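Local coordinates for KLLA0B12012p (Kluyveromyces lactis, PDB 6Y3P), which carries in this C-terminal part an ATP-grasp domain of the tubulin-tyrosine ligase family that probably binds ATP, and partners the mRNA decapping enzyme Dcp2, at residues P7-L12 with K47-Y52; S65-H70 with L322-E327. One frame throughout, in Å; residues are numbered along the deposited sequence.

Contact 1 of 2, residues P7-L12 with K47-Y52; sequences PAQIVL and KLTFHY
Strand 48-52 runs beside strand 8-12 in the same direction, their axes 4.5 Å apart and 14° from parallel. At Lys47, ahead of the first bridge, the side chain starts toward Pro7 and bends at its third and fourth torsions, so that CB lies against the Pro7 carbonyl and CE near that of Ala8. Leu48 then donates from its N to Pro7 O (2.9 Å), nearly along the C=O axis, while its own carbonyl takes a weak bond from Gln9 N. Its CG sits in the crowded position between backbone N and carbonyl carbon (chi1 58°), and CD1 turns back to Ala8 CB, 4.1 Å away. Thr49 lies alongside Gln9, which extends with CG anti to its backbone N; the methyl CG2 of Thr49 meets Gln9 OE1 at 3.4 Å. Phe50 N reaches Gln9 O at 2.9 Å, and Phe50 O receives Val11 N at 2.8 Å in the straightest bond of the set (164°). The ring itself leads away from strand 8-12, toward Phe379 and Val375. On the opposite face, His51 presents the edge of its ring at CD2 to Val11 O, and CD2 also lies 3.9 Å from Val11 CG1; ND1 and NE2 are bonded to Tyr69 and Thr13. Tyr52 N closes the series on Val11 O at 2.8 Å, and Leu12 CD1 packs on Tyr52 CB. Helix 21-31, which follows strand 8-12 in the chain, packs on the face of Ile10, Leu12 and Tyr52, and this pairing belongs to a parallel alpha/beta sheet, consistent with the Rossmann-like N-terminal domain of ATP-grasp enzymes.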
# COMPACT_ATOMS: atom_id res chain seq x y z
N PRO A 7 33.66 11.03 -8.29
CA PRO A 7 32.48 11.89 -8.11
C PRO A 7 31.26 11.16 -7.58
O PRO A 7 30.55 11.66 -6.71
CB PRO A 7 32.22 12.43 -9.52
CG PRO A 7 32.76 11.37 -10.45
CD PRO A 7 33.86 10.64 -9.70
N ALA A 8 31.02 9.96 -8.13
CA ALA A 8 29.87 9.11 -7.90
C ALA A 8 30.22 7.84 -7.11
O ALA A 8 31.34 7.32 -7.22
CB ALA A 8 29.27 8.75 -9.23
N GLN A 9 29.24 7.35 -6.33
CA GLN A 9 29.34 6.18 -5.46
C GLN A 9 27.93 5.58 -5.20
O GLN A 9 26.98 6.33 -5.07
CB GLN A 9 29.99 6.63 -4.15
CG GLN A 9 30.27 5.56 -3.13
CD GLN A 9 31.09 6.15 -2.02
OE1 GLN A 9 30.74 7.18 -1.42
NE2 GLN A 9 32.23 5.53 -1.75
N ILE A 10 27.82 4.23 -5.17
CA ILE A 10 26.59 3.47 -4.90
C ILE A 10 26.90 2.52 -3.73
O ILE A 10 27.83 1.74 -3.84
CB ILE A 10 26.02 2.71 -6.15
CG1 ILE A 10 25.34 3.68 -7.14
CG2 ILE A 10 25.00 1.61 -5.74
CD1 ILE A 10 25.24 3.16 -8.60
N VAL A 11 26.10 2.59 -2.65
CA VAL A 11 26.24 1.77 -1.43
C VAL A 11 25.02 0.84 -1.31
O VAL A 11 23.89 1.31 -1.20
CB VAL A 11 26.44 2.64 -0.15
CG1 VAL A 11 26.64 1.77 1.08
CG2 VAL A 11 27.59 3.63 -0.29
N LEU A 12 25.26 -0.48 -1.32
CA LEU A 12 24.22 -1.51 -1.22
C LEU A 12 24.47 -2.32 0.05
O LEU A 12 25.25 -3.25 0.02
CB LEU A 12 24.26 -2.40 -2.48
CG LEU A 12 23.13 -3.42 -2.72
CD1 LEU A 12 21.74 -2.76 -2.71
CD2 LEU A 12 23.35 -4.15 -4.05
N LYS A 47 31.14 12.69 -1.74
CA LYS A 47 30.90 12.42 -3.15
C LYS A 47 29.38 12.26 -3.26
O LYS A 47 28.73 12.05 -2.22
CB LYS A 47 31.57 11.08 -3.53
CG LYS A 47 33.09 11.11 -3.60
CD LYS A 47 33.72 9.71 -3.64
CE LYS A 47 33.82 9.11 -5.03
NZ LYS A 47 34.92 9.71 -5.83
N LEU A 48 28.80 12.37 -4.48
CA LEU A 48 27.37 12.11 -4.58
C LEU A 48 27.17 10.60 -4.57
O LEU A 48 27.90 9.88 -5.24
CB LEU A 48 26.62 12.87 -5.71
CG LEU A 48 27.01 12.73 -7.17
CD1 LEU A 48 26.57 11.42 -7.74
CD2 LEU A 48 26.28 13.76 -8.00
N THR A 49 26.31 10.13 -3.67
CA THR A 49 26.13 8.69 -3.45
C THR A 49 24.69 8.25 -3.35
O THR A 49 23.83 8.98 -2.85
CB THR A 49 26.96 8.16 -2.20
OG1 THR A 49 26.11 7.80 -1.11
CG2 THR A 49 28.00 9.11 -1.71
N PHE A 50 24.44 7.02 -3.76
CA PHE A 50 23.14 6.41 -3.64
C PHE A 50 23.24 5.18 -2.75
O PHE A 50 23.89 4.20 -3.12
CB PHE A 50 22.51 6.08 -5.00
CG PHE A 50 21.12 5.51 -4.84
CD1 PHE A 50 20.09 6.30 -4.35
CD2 PHE A 50 20.86 4.17 -5.09
CE1 PHE A 50 18.82 5.76 -4.12
CE2 PHE A 50 19.59 3.64 -4.87
CZ PHE A 50 18.58 4.43 -4.39
N HIS A 51 22.60 5.26 -1.60
CA HIS A 51 22.56 4.19 -0.61
C HIS A 51 21.21 3.46 -0.70
O HIS A 51 20.15 4.04 -0.43
CB HIS A 51 22.84 4.76 0.80
CG HIS A 51 22.82 3.78 1.95
ND1 HIS A 51 22.73 4.22 3.27
CD2 HIS A 51 22.88 2.43 1.96
CE1 HIS A 51 22.74 3.13 4.01
NE2 HIS A 51 22.82 2.03 3.27
N TYR A 52 21.26 2.21 -1.17
CA TYR A 52 20.10 1.37 -1.20
C TYR A 52 20.31 0.41 -0.03
O TYR A 52 21.28 -0.36 -0.01
CB TYR A 52 19.93 0.62 -2.54
CG TYR A 52 18.54 0.04 -2.71
CD1 TYR A 52 18.10 -1.02 -1.93
CD2 TYR A 52 17.64 0.60 -3.61
CE1 TYR A 52 16.80 -1.52 -2.04
CE2 TYR A 52 16.34 0.08 -3.76
CZ TYR A 52 15.93 -0.97 -2.96
OH TYR A 52 14.66 -1.51 -3.06

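Contact 2 of 2, residues S65-H70 with L322-E327; sequences SNQLYH and LKNSLE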
# COMPACT_ATOMS: atom_id res chain seq x y z
N SER A 65 20.28 16.66 5.74
CA SER A 65 21.36 17.64 5.91
C SER A 65 22.40 17.64 4.79
O SER A 65 23.08 18.66 4.59
CB SER A 65 22.05 17.44 7.26
OG SER A 65 22.86 16.28 7.30
N ASN A 66 22.59 16.48 4.12
CA ASN A 66 23.58 16.36 3.05
C ASN A 66 22.91 16.06 1.74
O ASN A 66 22.22 15.04 1.59
CB ASN A 66 24.67 15.33 3.39
CG ASN A 66 25.91 15.40 2.53
OD1 ASN A 66 25.95 16.01 1.46
ND2 ASN A 66 26.96 14.74 2.98
N GLN A 67 23.13 16.95 0.77
CA GLN A 67 22.54 16.81 -0.55
C GLN A 67 23.29 15.83 -1.43
O GLN A 67 22.81 15.49 -2.51
CB GLN A 67 22.35 18.18 -1.21
CG GLN A 67 21.17 18.96 -0.61
CD GLN A 67 19.91 18.12 -0.45
OE1 GLN A 67 19.65 17.56 0.63
NE2 GLN A 67 19.12 18.00 -1.51
N LEU A 68 24.45 15.34 -0.95
CA LEU A 68 25.26 14.37 -1.68
C LEU A 68 24.74 12.97 -1.46
O LEU A 68 24.92 12.13 -2.33
CB LEU A 68 26.73 14.46 -1.22
CG LEU A 68 27.53 15.66 -1.73
CD1 LEU A 68 28.95 15.66 -1.17
CD2 LEU A 68 27.56 15.68 -3.23
N TYR A 69 24.09 12.73 -0.30
CA TYR A 69 23.56 11.44 0.13
C TYR A 69 22.14 11.21 -0.36
O TYR A 69 21.23 11.97 -0.05
CB TYR A 69 23.63 11.34 1.66
CG TYR A 69 23.06 10.06 2.24
CD1 TYR A 69 23.78 8.87 2.21
CD2 TYR A 69 21.84 10.06 2.93
CE1 TYR A 69 23.29 7.71 2.81
CE2 TYR A 69 21.34 8.91 3.53
CZ TYR A 69 22.08 7.74 3.48
OH TYR A 69 21.61 6.61 4.11
N HIS A 70 21.95 10.14 -1.12
CA HIS A 70 20.64 9.72 -1.64
C HIS A 70 20.36 8.37 -1.09
O HIS A 70 21.27 7.56 -0.94
CB HIS A 70 20.61 9.72 -3.17
CG HIS A 70 20.97 11.05 -3.77
ND1 HIS A 70 22.23 11.61 -3.59
CD2 HIS A 70 20.25 11.86 -4.57
CE1 HIS A 70 22.21 12.76 -4.25
NE2 HIS A 70 21.05 12.95 -4.87
N LEU A 322 11.46 14.66 -0.60
CA LEU A 322 12.85 15.08 -0.62
C LEU A 322 13.39 14.82 -2.00
O LEU A 322 13.17 13.74 -2.57
CB LEU A 322 13.67 14.25 0.41
CG LEU A 322 13.74 14.73 1.86
CD1 LEU A 322 13.97 16.23 1.94
CD2 LEU A 322 12.53 14.29 2.66
N LYS A 323 14.17 15.76 -2.51
CA LYS A 323 14.84 15.73 -3.82
C LYS A 323 15.83 14.54 -3.94
O LYS A 323 16.00 13.97 -5.01
CB LYS A 323 15.57 17.08 -4.02
CG LYS A 323 16.17 17.30 -5.41
CD LYS A 323 15.24 18.05 -6.36
CE LYS A 323 15.46 17.62 -7.79
NZ LYS A 323 14.22 17.73 -8.58
N ASN A 324 16.47 14.19 -2.84
CA ASN A 324 17.50 13.15 -2.80
C ASN A 324 16.96 11.79 -2.32
O ASN A 324 17.73 10.90 -1.96
CB ASN A 324 18.72 13.65 -1.97
CG ASN A 324 18.40 14.15 -0.58
OD1 ASN A 324 17.30 14.65 -0.28
ND2 ASN A 324 19.37 14.05 0.28
N SER A 325 15.66 11.62 -2.32
CA SER A 325 15.05 10.35 -1.93
C SER A 325 14.31 9.74 -3.09
O SER A 325 13.90 10.44 -4.00
CB SER A 325 14.04 10.56 -0.80
OG SER A 325 14.66 11.07 0.36
N LEU A 326 14.16 8.42 -3.05
CA LEU A 326 13.28 7.63 -3.89
C LEU A 326 12.73 6.54 -2.98
O LEU A 326 13.35 6.25 -1.97
CB LEU A 326 13.88 7.05 -5.21
CG LEU A 326 15.00 6.00 -5.16
CD1 LEU A 326 14.48 4.61 -4.74
CD2 LEU A 326 15.60 5.88 -6.52
N GLU A 327 11.58 5.99 -3.30
CA GLU A 327 11.04 4.93 -2.48
C GLU A 327 10.04 4.11 -3.26
O GLU A 327 9.19 4.69 -3.93
CB GLU A 327 10.41 5.45 -1.16
CG GLU A 327 10.13 4.31 -0.18
CD GLU A 327 9.76 4.64 1.25
OE1 GLU A 327 9.94 5.81 1.65
OE2 GLU A 327 9.29 3.73 1.97
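One asparagine side chain carries most of this contact: Asn324, projecting from a type I turn that spans Leu322 to Ser325, inserts into the bend ahead of strand 69-71 and is buried there. Its CG occupies the crowded position between backbone N and carbonyl carbon (chi1 54°), which sends the amide toward the backbone of 66-70. ND2 donates to Tyr69 O at 2.8 Å, nearly along the C=O axis although that oxygen lies 25° out of the amide plane. The same nitrogen is also bonded to Leu63 O in helix 60-65, so two carbonyls fix the rotation of the amide. Asn66 O is close to ND2 too, at 3.3 Å, but at an angle too poor for a bond.

The aliphatic part of Asn324 is used as well. Its CB rests over one face of the His70 imidazole, offset toward the rim and 3.8 Å from the centroid, a CH-pi contact in which ring and amide planes stand almost perpendicular. Alongside, Asn324 O accepts a CA-H...O contact from His70 CA. Two irregular runs thus meet where strand 69-71, at the edge of the parallel sheet, comes up to the start of strand 326-335 in the antiparallel sheet of the ATP-grasp fold. An alanine here has no amide to give to Tyr69 O and Leu63 O, and would probably loosen the hold of the turn on this bend.

The bend has its own bracing: Asn66 OD1 accepts from Leu68 N at 2.9 Å, an Asx turn. The Gln67 side chain, bent at chi2, crosses Asn324 at about a right angle, OE1 3.5 Å from ND2. His70 ND1 points in the ring plane to Leu68 O, a weak bond, with a second weak one to Thr49 O.

From the N terminus, strand 8-12 is followed by helix 21-31 and strand 37-38 before contact 1 closes this first loop at 47-52. The chain then passes through helix 60-65 into 65-70, where contact 2 opens; its partner returns some 250 residues later, after most of the antiparallel sheets have been laid down. The two loops are in series, neither nested nor crossed, yet their centres are about 11 Å apart. Strands 48-52 and 69-71 are neighbours in one sheet, with His51 N probably bonded to His70 O and Phe50 packed on His70. Contact 1 therefore builds the parallel sheet internally, whereas contact 2 joins its edge to strand 326-335.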